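Cytochrome c-550-like protein (Thermosynechococcus elongatus, PDB 4LJI) probably works as a low-potential cytochrome c that carries electrons on one covalently bound heme c and can partially replace cytochrome c-550 (PsbV). Local coordinates at residues A[10-15]-A[122-127]; A[15-20]-A[28-33]; A[2-7]-A[35-40]. All coordinates share one frame; numbering follows the deposited sequence.

Contact 1: residues A[10-15]-A[122-127]; sequences QYLKVT and LRAAAV
The loop after helix 6-10 meets the end of the long helix 111-127 where Arg123 grips the carbonyls of Leu12 and Lys13. CG of Arg123 stands anti to its backbone N (chi1 -179°) and the chain then bends at chi2. Its NE gives the shortest bond, 2.8 Å to Leu12 O, with NE lying in the carbonyl plane of Leu12. NH2 adds a weak second bond to the same oxygen and another, of 3.2 Å, to Lys13 O, this one coming from above the carbonyl plane. Two carbonyls at the edge of the guanidinium thus restrict its rotation. Val14 CG2 approaches obliquely, 3.5 Å from Arg123 NE, while CG1 of Val127 lies over one face of the guanidinium, toward its rim. The Leu12 and Arg123 side chains run alongside each other, pointing opposite ways, and Leu12 CD2 presses on the helix backbone, a tight 3.5 Å from Ala124 CA. Lys13, just past helix 6-10, has positive phi; its extended side chain brings NZ to a weak bond with Val127 O, 3.4 Å. Beyond the pair, Leu12 also rests on Tyr7 of helix 6-10 and on Ala128, Ala124 packs on Trp131, and Ala125 reaches Leu66 and Leu69 of helix 66-70.

Contact 2: residues A[15-20]-A[28-33]; sequences TDTVEL and TKTFTA
Two flat groups mark the two faces of this strand pair: the Phe31 ring meets Leu20, and the Glu19 carboxylate meets two threonines. The Leu20 side chain runs at about a right angle to that of Phe31, and its CD1 approaches the ring obliquely, 3.8 Å from Phe31 CD2; Val18 CG1 lies near Phe31 CB on the same side of the sheet. On the other side, Glu19 bends at chi2 (-71°), which turns CD toward the neighbouring strand. Its OE2 takes a short bond of 2.6 Å from Thr30 OG1 on the syn lone pair, and OE1 accepts Thr28 OG1 at 3.0 Å on the anti side, the donor lying out of the carboxylate plane. One hydroxyl on each oxygen holds the carboxylate's rotation. Farther along this face the methyl groups CG2 of Thr17 and Thr32 meet at 4.0 Å. The backbones alternate regularly: Val18 with Phe31 and Leu20 with Lys29 are hydrogen-bonded pairs, Thr17 with Thr32 and Glu19 with Thr30 non-hydrogen-bonded ones. Asp16 O accepts Ala33 N at 3.1 Å just where helix 33-46 begins, Thr32 being its N-cap. Glu19, Thr28 and Thr30 are exposed, whereas Leu20 and Phe31 pack on Ala119. This is a two-stranded antiparallel beta hairpin, amphipathic, with its largely apolar face (Val18, Leu20, Phe31) laid on helix 111-127.

Contact 3: residues A[2-7]-A[35-40]; sequences AGVDNY and DLTRGK
Thr37 sends its side chain from helix 33-46 straight at the N-terminal segment 2-7. Its CB lies 3.9 Å from both Gly3 O and Asp5 N. OG1 accepts the N-H of Asp5 at 3.0 Å in a nearly straight bond (166°) and also donates to Ala33 O one turn back, which leaves the hydroxyl engaged both ways. CG2, anti to the backbone N, faces the Asp5 side chain, whose exact placement is less certain because two conformers were modelled. An alanine here would probably leave the Asp5 N-H without its acceptor and loosen the N-terminal segment against the helix, since the CG2 contacts would go as well. In the conformer described, Asp5 OD2 makes a salt bridge with Arg41 and accepts a hydrogen bond from a water that also donates to Thr37 O. One turn on, Lys40 runs extended until chi4 (65°) turns NZ over one face of the Tyr7 ring, 3.9 Å from the centroid and 31° off the normal: a cation-pi contact, with NZ nearest CG. Lys40 CE touches Tyr7 CB at 3.7 Å, and NZ has a long, weak ion pair with Glu44. Tyr7 and Lys40 both also touch Phe120 of helix 111-127, while Thr37 packs on Val8 of helix 6-10, which places this contact where three helices meet.

Contacts 1 and 2 are partly buried, whereas contact 3 lies at the surface. Helix 111-127 is one partner in contact 1 and underlies the largely apolar face of contact 2; Arg123 also packs on Val18, and Thr15 belongs to both contacts. Contact 3 instead ties the start of the chain to helix 33-46, which directly follows the hairpin. Val14 and Val18 both pack on Leu36, bringing all three together around that residue, and Leu12 N probably bonds Tyr7 O between contacts 1 and 3. Chemistry follows place: a guanidinium on loop carbonyls in contact 1, regular strand pairing in contact 2, and a hydroxyl, a cation over a ring and a water in contact 3.

Contact 1: residues A[10-15]-A[122-127]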
loop_
_atom_site.group_PDB
_atom_site.type_symbol
_atom_site.label_atom_id
_atom_site.label_comp_id
_atom_site.label_asym_id
_atom_site.label_seq_id
_atom_site.Cartn_x
_atom_site.Cartn_y
_atom_site.Cartn_z
ATOM N N GLN A 10 9.124 -15.839 13.482
ATOM C CA GLN A 10 10.223 -15.147 14.162
ATOM C C GLN A 10 9.833 -13.820 14.821
ATOM O O GLN A 10 10.346 -13.469 15.887
ATOM C CB GLN A 10 11.396 -14.924 13.188
ATOM C CG GLN A 10 12.593 -14.165 13.789
ATOM C CD GLN A 10 13.710 -13.913 12.775
ATOM O OE1 GLN A 10 13.669 -14.414 11.647
ATOM N NE2 GLN A 10 14.717 -13.133 13.179
ATOM N N TYR A 11 8.921 -13.085 14.205
ATOM C CA TYR A 11 8.602 -11.760 14.700
ATOM C C TYR A 11 7.243 -11.682 15.392
ATOM O O TYR A 11 7.066 -10.907 16.333
ATOM C CB TYR A 11 8.778 -10.722 13.587
ATOM C CG TYR A 11 10.238 -10.569 13.203
ATOM C CD1 TYR A 11 11.212 -10.446 14.181
ATOM C CD2 TYR A 11 10.648 -10.585 11.874
ATOM C CE1 TYR A 11 12.557 -10.323 13.854
ATOM C CE2 TYR A 11 11.999 -10.465 11.535
ATOM C CZ TYR A 11 12.944 -10.333 12.531
ATOM O OH TYR A 11 14.287 -10.215 12.217
ATOM N N LEU A 12 6.284 -12.493 14.953
ATOM C CA LEU A 12 5.034 -12.623 15.696
ATOM C C LEU A 12 5.074 -13.760 16.709
ATOM O O LEU A 12 4.138 -13.919 17.501
ATOM C CB LEU A 12 3.864 -12.844 14.762
ATOM C CG LEU A 12 3.472 -11.717 13.787
ATOM C CD1 LEU A 12 2.154 -11.991 13.099
ATOM C CD2 LEU A 12 3.432 -10.336 14.441
ATOM N N LYS A 13 6.150 -14.547 16.673
ATOM C CA LYS A 13 6.368 -15.648 17.615
ATOM C C LYS A 13 5.161 -16.573 17.721
ATOM O O LYS A 13 4.688 -16.859 18.817
ATOM C CB LYS A 13 6.760 -15.121 19.010
ATOM C CG LYS A 13 8.068 -14.366 19.042
ATOM C CD LYS A 13 8.136 -13.396 20.219
ATOM C CE LYS A 13 9.160 -12.297 19.932
ATOM N NZ LYS A 13 8.886 -11.007 20.632
ATOM N N VAL A 14 4.665 -17.014 16.569
ATOM C CA VAL A 14 3.538 -17.941 16.510
ATOM C C VAL A 14 3.899 -19.103 15.586
ATOM O O VAL A 14 4.042 -18.921 14.375
ATOM C CB VAL A 14 2.244 -17.254 16.000
ATOM C CG1 VAL A 14 1.116 -18.267 15.840
ATOM C CG2 VAL A 14 1.817 -16.129 16.930
ATOM N N THR A 15 4.074 -20.293 16.168
ATOM C CA THR A 15 4.463 -21.476 15.402
ATOM C C THR A 15 3.250 -22.369 15.181
ATOM O O THR A 15 3.037 -22.889 14.087
ATOM C CB THR A 15 5.558 -22.297 16.125
ATOM O OG1 THR A 15 6.788 -21.559 16.145
ATOM C CG2 THR A 15 5.789 -23.629 15.415
ATOM N N LEU A 122 -3.359 -7.160 15.336
ATOM C CA LEU A 122 -3.453 -7.273 16.786
ATOM C C LEU A 122 -2.248 -8.000 17.386
ATOM O O LEU A 122 -1.696 -7.582 18.427
ATOM C CB LEU A 122 -4.782 -7.927 17.162
ATOM C CG LEU A 122 -5.303 -7.781 18.574
ATOM C CD1 LEU A 122 -5.100 -6.358 19.050
ATOM C CD2 LEU A 122 -6.777 -8.139 18.533
ATOM N N ARG A 123 -1.845 -9.105 16.773
ATOM C CA ARG A 123 -0.630 -9.787 17.216
ATOM C C ARG A 123 0.644 -8.990 16.997
ATOM O O ARG A 123 1.529 -8.983 17.838
ATOM C CB ARG A 123 -0.513 -11.168 16.585
ATOM C CG ARG A 123 0.712 -11.983 17.007
ATOM C CD ARG A 123 0.776 -12.201 18.508
ATOM N NE ARG A 123 1.783 -13.214 18.827
ATOM C CZ ARG A 123 1.983 -13.713 20.037
ATOM N NH1 ARG A 123 1.224 -13.303 21.051
ATOM N NH2 ARG A 123 2.935 -14.625 20.219
ATOM N N ALA A 124 0.750 -8.318 15.858
ATOM C CA ALA A 124 1.873 -7.459 15.601
ATOM C C ALA A 124 2.008 -6.350 16.629
ATOM O O ALA A 124 3.107 -6.076 17.127
ATOM C CB ALA A 124 1.737 -6.859 14.192
ATOM N N ALA A 125 0.897 -5.678 16.916
ATOM C CA ALA A 125 0.880 -4.621 17.927
ATOM C C ALA A 125 1.362 -5.131 19.279
ATOM O O ALA A 125 2.075 -4.416 20.014
ATOM C CB ALA A 125 -0.558 -4.045 18.059
ATOM N N ALA A 126 1.008 -6.367 19.596
ATOM C CA ALA A 126 1.419 -6.904 20.887
ATOM C C ALA A 126 2.927 -7.277 20.965
ATOM O O ALA A 126 3.593 -7.031 21.991
ATOM C CB ALA A 126 0.536 -8.097 21.274
ATOM N N VAL A 127 3.455 -7.904 19.922
ATOM C CA VAL A 127 4.771 -8.548 20.031
ATOM C C VAL A 127 5.842 -8.215 19.008
ATOM O O VAL A 127 7.011 -8.530 19.221
ATOM C CB VAL A 127 4.661 -10.090 20.047
ATOM C CG1 VAL A 127 3.647 -10.566 21.090
ATOM C CG2 VAL A 127 4.322 -10.620 18.676
#

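Contact 2: residues A[15-20]-A[28-33]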
loop_
_atom_site.group_PDB
_atom_site.type_symbol
_atom_site.label_atom_id
_atom_site.label_comp_id
_atom_site.label_asym_id
_atom_site.label_seq_id
_atom_site.Cartn_x
_atom_site.Cartn_y
_atom_site.Cartn_z
ATOM N N THR A 15 4.074 -20.293 16.168
ATOM C CA THR A 15 4.463 -21.476 15.402
ATOM C C THR A 15 3.250 -22.369 15.181
ATOM O O THR A 15 3.037 -22.889 14.087
ATOM C CB THR A 15 5.558 -22.297 16.125
ATOM O OG1 THR A 15 6.788 -21.559 16.145
ATOM C CG2 THR A 15 5.789 -23.629 15.415
ATOM N N ASP A 16 2.460 -22.526 16.240
ATOM C CA ASP A 16 1.248 -23.338 16.216
ATOM C C ASP A 16 0.004 -22.455 16.151
ATOM O O ASP A 16 -0.552 -22.190 15.082
ATOM C CB ASP A 16 1.161 -24.203 17.485
ATOM C CG ASP A 16 2.283 -25.226 17.590
ATOM O OD1 ASP A 16 3.408 -24.942 17.123
ATOM O OD2 ASP A 16 2.041 -26.321 18.140
ATOM N N THR A 17 -0.454 -22.044 17.326
ATOM C CA THR A 17 -1.621 -21.195 17.441
ATOM C C THR A 17 -1.351 -20.103 18.450
ATOM O O THR A 17 -0.397 -20.168 19.223
ATOM C CB THR A 17 -2.890 -21.965 17.912
ATOM O OG1 THR A 17 -2.659 -22.496 19.219
ATOM C CG2 THR A 17 -3.241 -23.081 16.936
ATOM N N VAL A 18 -2.236 -19.121 18.466
ATOM C CA VAL A 18 -2.175 -18.029 19.419
ATOM C C VAL A 18 -3.629 -17.733 19.760
ATOM O O VAL A 18 -4.521 -17.990 18.944
ATOM C CB VAL A 18 -1.494 -16.765 18.775
ATOM C CG1 VAL A 18 -2.359 -16.189 17.653
ATOM C CG2 VAL A 18 -1.219 -15.698 19.815
ATOM N N GLU A 19 -3.874 -17.202 20.958
ATOM C CA GLU A 19 -5.222 -16.815 21.360
ATOM C C GLU A 19 -5.356 -15.306 21.387
ATOM O O GLU A 19 -4.581 -14.633 22.093
ATOM C CB GLU A 19 -5.524 -17.381 22.752
ATOM C CG GLU A 19 -5.496 -18.883 22.781
ATOM C CD GLU A 19 -6.675 -19.460 22.039
ATOM O OE1 GLU A 19 -7.737 -18.794 22.025
ATOM O OE2 GLU A 19 -6.546 -20.559 21.476
ATOM N N LEU A 20 -6.312 -14.754 20.630
ATOM C CA LEU A 20 -6.450 -13.290 20.586
ATOM C C LEU A 20 -7.808 -12.819 21.041
ATOM O O LEU A 20 -8.807 -13.502 20.830
ATOM C CB LEU A 20 -6.200 -12.759 19.175
ATOM C CG LEU A 20 -4.786 -13.022 18.647
ATOM C CD1 LEU A 20 -4.754 -12.756 17.153
ATOM C CD2 LEU A 20 -3.722 -12.172 19.362
ATOM N N THR A 28 -11.403 -15.171 23.903
ATOM C CA THR A 28 -10.382 -15.250 22.876
ATOM C C THR A 28 -10.766 -16.204 21.752
ATOM O O THR A 28 -11.569 -17.090 21.920
ATOM C CB THR A 28 -9.031 -15.717 23.454
ATOM O OG1 THR A 28 -9.178 -17.040 23.985
ATOM C CG2 THR A 28 -8.564 -14.781 24.567
ATOM N N LYS A 29 -10.161 -15.999 20.595
ATOM C CA LYS A 29 -10.325 -16.880 19.456
ATOM C C LYS A 29 -8.967 -17.429 19.070
ATOM O O LYS A 29 -7.945 -16.714 19.142
ATOM C CB LYS A 29 -10.923 -16.100 18.280
ATOM C CG LYS A 29 -10.987 -16.837 16.944
ATOM C CD LYS A 29 -12.091 -16.251 16.095
ATOM C CE LYS A 29 -12.025 -16.699 14.638
ATOM N NZ LYS A 29 -11.514 -18.077 14.490
ATOM N N THR A 30 -8.958 -18.667 18.615
ATOM C CA THR A 30 -7.736 -19.356 18.250
ATOM C C THR A 30 -7.352 -19.071 16.789
ATOM O O THR A 30 -8.118 -19.390 15.873
ATOM C CB THR A 30 -7.902 -20.870 18.453
ATOM O OG1 THR A 30 -8.405 -21.144 19.774
ATOM C CG2 THR A 30 -6.576 -21.605 18.240
ATOM N N PHE A 31 -6.178 -18.468 16.579
ATOM C CA PHE A 31 -5.636 -18.275 15.233
ATOM C C PHE A 31 -4.360 -19.070 15.034
ATOM O O PHE A 31 -3.491 -19.116 15.911
ATOM C CB PHE A 31 -5.359 -16.797 14.937
ATOM C CG PHE A 31 -6.594 -15.974 14.815
ATOM C CD1 PHE A 31 -7.226 -15.830 13.586
ATOM C CD2 PHE A 31 -7.152 -15.380 15.922
ATOM C CE1 PHE A 31 -8.385 -15.094 13.473
ATOM C CE2 PHE A 31 -8.316 -14.641 15.811
ATOM C CZ PHE A 31 -8.934 -14.506 14.577
ATOM N N THR A 32 -4.240 -19.679 13.860
ATOM C CA THR A 32 -3.064 -20.473 13.541
ATOM C C THR A 32 -2.023 -19.595 12.879
ATOM O O THR A 32 -2.320 -18.482 12.489
ATOM C CB THR A 32 -3.411 -21.623 12.586
ATOM O OG1 THR A 32 -3.802 -21.083 11.314
ATOM C CG2 THR A 32 -4.523 -22.505 13.174
ATOM N N ALA A 33 -0.806 -20.115 12.757
ATOM C CA ALA A 33 0.278 -19.432 12.071
ATOM C C ALA A 33 -0.059 -19.170 10.593
ATOM O O ALA A 33 0.316 -18.136 10.000
ATOM C CB ALA A 33 1.576 -20.284 12.210
#

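Contact 3: residues A[2-7]-A[35-40]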
loop_
_atom_site.group_PDB
_atom_site.type_symbol
_atom_site.label_atom_id
_atom_site.label_comp_id
_atom_site.label_asym_id
_atom_site.label_seq_id
_atom_site.Cartn_x
_atom_site.Cartn_y
_atom_site.Cartn_z
ATOM N N ALA A 2 5.686 -21.252 1.559
ATOM C CA ALA A 2 4.637 -20.265 1.326
ATOM C C ALA A 2 3.460 -20.472 2.272
ATOM O O ALA A 2 2.528 -19.668 2.293
ATOM C CB ALA A 2 4.173 -20.306 -0.129
ATOM N N GLY A 3 3.508 -21.547 3.060
ATOM C CA GLY A 3 2.431 -21.883 3.979
ATOM C C GLY A 3 2.410 -21.025 5.235
ATOM O O GLY A 3 1.383 -20.439 5.592
ATOM N N VAL A 4 3.545 -20.970 5.922
ATOM C CA VAL A 4 3.719 -20.028 7.023
ATOM C C VAL A 4 4.901 -19.118 6.716
ATOM O O VAL A 4 6.000 -19.583 6.411
ATOM C CB VAL A 4 3.953 -20.734 8.368
ATOM C CG1 VAL A 4 4.151 -19.709 9.489
ATOM C CG2 VAL A 4 2.792 -21.663 8.689
ATOM N N ASP A 5 4.685 -17.817 6.792
ATOM C CA ASP A 5 5.765 -16.894 6.496
ATOM C C ASP A 5 6.703 -16.732 7.697
ATOM O O ASP A 5 6.279 -16.793 8.846
ATOM C CB ASP A 5 5.208 -15.561 5.993
ATOM C CG ASP A 5 4.670 -15.660 4.566
ATOM O OD1 ASP A 5 4.363 -16.790 4.113
ATOM O OD2 ASP A 5 4.555 -14.614 3.896
ATOM N N ASN A 6 7.995 -16.558 7.414
ATOM C CA ASN A 6 8.996 -16.450 8.472
ATOM C C ASN A 6 8.692 -15.321 9.443
ATOM O O ASN A 6 8.910 -15.466 10.638
ATOM C CB ASN A 6 10.415 -16.301 7.909
ATOM C CG ASN A 6 11.485 -16.303 9.007
ATOM O OD1 ASN A 6 11.723 -17.328 9.652
ATOM N ND2 ASN A 6 12.129 -15.153 9.224
ATOM N N TYR A 7 8.171 -14.214 8.926
ATOM C CA TYR A 7 7.836 -13.072 9.778
ATOM C C TYR A 7 6.920 -13.471 10.926
ATOM O O TYR A 7 7.069 -12.995 12.041
ATOM C CB TYR A 7 7.242 -11.919 8.967
ATOM C CG TYR A 7 6.839 -10.725 9.810
ATOM C CD1 TYR A 7 7.762 -9.742 10.137
ATOM C CD2 TYR A 7 5.542 -10.601 10.312
ATOM C CE1 TYR A 7 7.408 -8.662 10.917
ATOM C CE2 TYR A 7 5.173 -9.512 11.074
ATOM C CZ TYR A 7 6.117 -8.545 11.375
ATOM O OH TYR A 7 5.771 -7.460 12.140
ATOM N N ASP A 35 -3.217 -18.719 9.470
ATOM C CA ASP A 35 -4.154 -17.602 9.552
ATOM C C ASP A 35 -3.404 -16.251 9.571
ATOM O O ASP A 35 -3.788 -15.327 8.883
ATOM C CB ASP A 35 -4.978 -17.642 10.837
ATOM C CG ASP A 35 -5.985 -18.801 10.892
ATOM O OD1 ASP A 35 -6.555 -19.214 9.847
ATOM O OD2 ASP A 35 -6.228 -19.290 12.013
ATOM N N LEU A 36 -2.388 -16.131 10.426
ATOM C CA LEU A 36 -1.651 -14.866 10.556
ATOM C C LEU A 36 -0.829 -14.575 9.318
ATOM O O LEU A 36 -0.655 -13.415 8.955
ATOM C CB LEU A 36 -0.774 -14.883 11.801
ATOM C CG LEU A 36 -1.533 -15.016 13.122
ATOM C CD1 LEU A 36 -0.603 -15.495 14.217
ATOM C CD2 LEU A 36 -2.148 -13.691 13.504
ATOM N N THR A 37 -0.325 -15.623 8.662
ATOM C CA THR A 37 0.362 -15.453 7.383
ATOM C C THR A 37 -0.576 -14.899 6.337
ATOM O O THR A 37 -0.187 -14.021 5.535
ATOM C CB THR A 37 0.900 -16.773 6.857
ATOM O OG1 THR A 37 1.924 -17.240 7.726
ATOM C CG2 THR A 37 1.444 -16.652 5.441
ATOM N N ARG A 38 -1.823 -15.370 6.362
ATOM C CA ARG A 38 -2.819 -14.891 5.395
ATOM C C ARG A 38 -3.221 -13.446 5.687
ATOM O O ARG A 38 -3.375 -12.602 4.790
ATOM C CB ARG A 38 -4.049 -15.809 5.362
ATOM C CG ARG A 38 -3.782 -17.141 4.648
ATOM C CD ARG A 38 -5.038 -17.957 4.451
ATOM N NE ARG A 38 -4.717 -19.352 4.170
ATOM C CZ ARG A 38 -5.618 -20.329 4.096
ATOM N NH1 ARG A 38 -6.905 -20.062 4.271
ATOM N NH2 ARG A 38 -5.232 -21.569 3.843
ATOM N N GLY A 39 -3.272 -13.121 6.976
ATOM C CA GLY A 39 -3.609 -11.779 7.412
ATOM C C GLY A 39 -2.490 -10.808 7.041
ATOM O O GLY A 39 -2.757 -9.667 6.589
ATOM N N LYS A 40 -1.236 -11.253 7.198
ATOM C CA LYS A 40 -0.049 -10.452 6.809
ATOM C C LYS A 40 -0.098 -10.137 5.323
ATOM O O LYS A 40 0.058 -8.989 4.915
ATOM C CB LYS A 40 1.244 -11.203 7.120
ATOM C CG LYS A 40 2.504 -10.553 6.538
ATOM C CD LYS A 40 3.710 -11.459 6.753
ATOM C CE LYS A 40 4.981 -10.871 6.176
ATOM N NZ LYS A 40 5.286 -9.651 6.941
HETATM O O HOH W 1 2.279 -13.492 4.549
#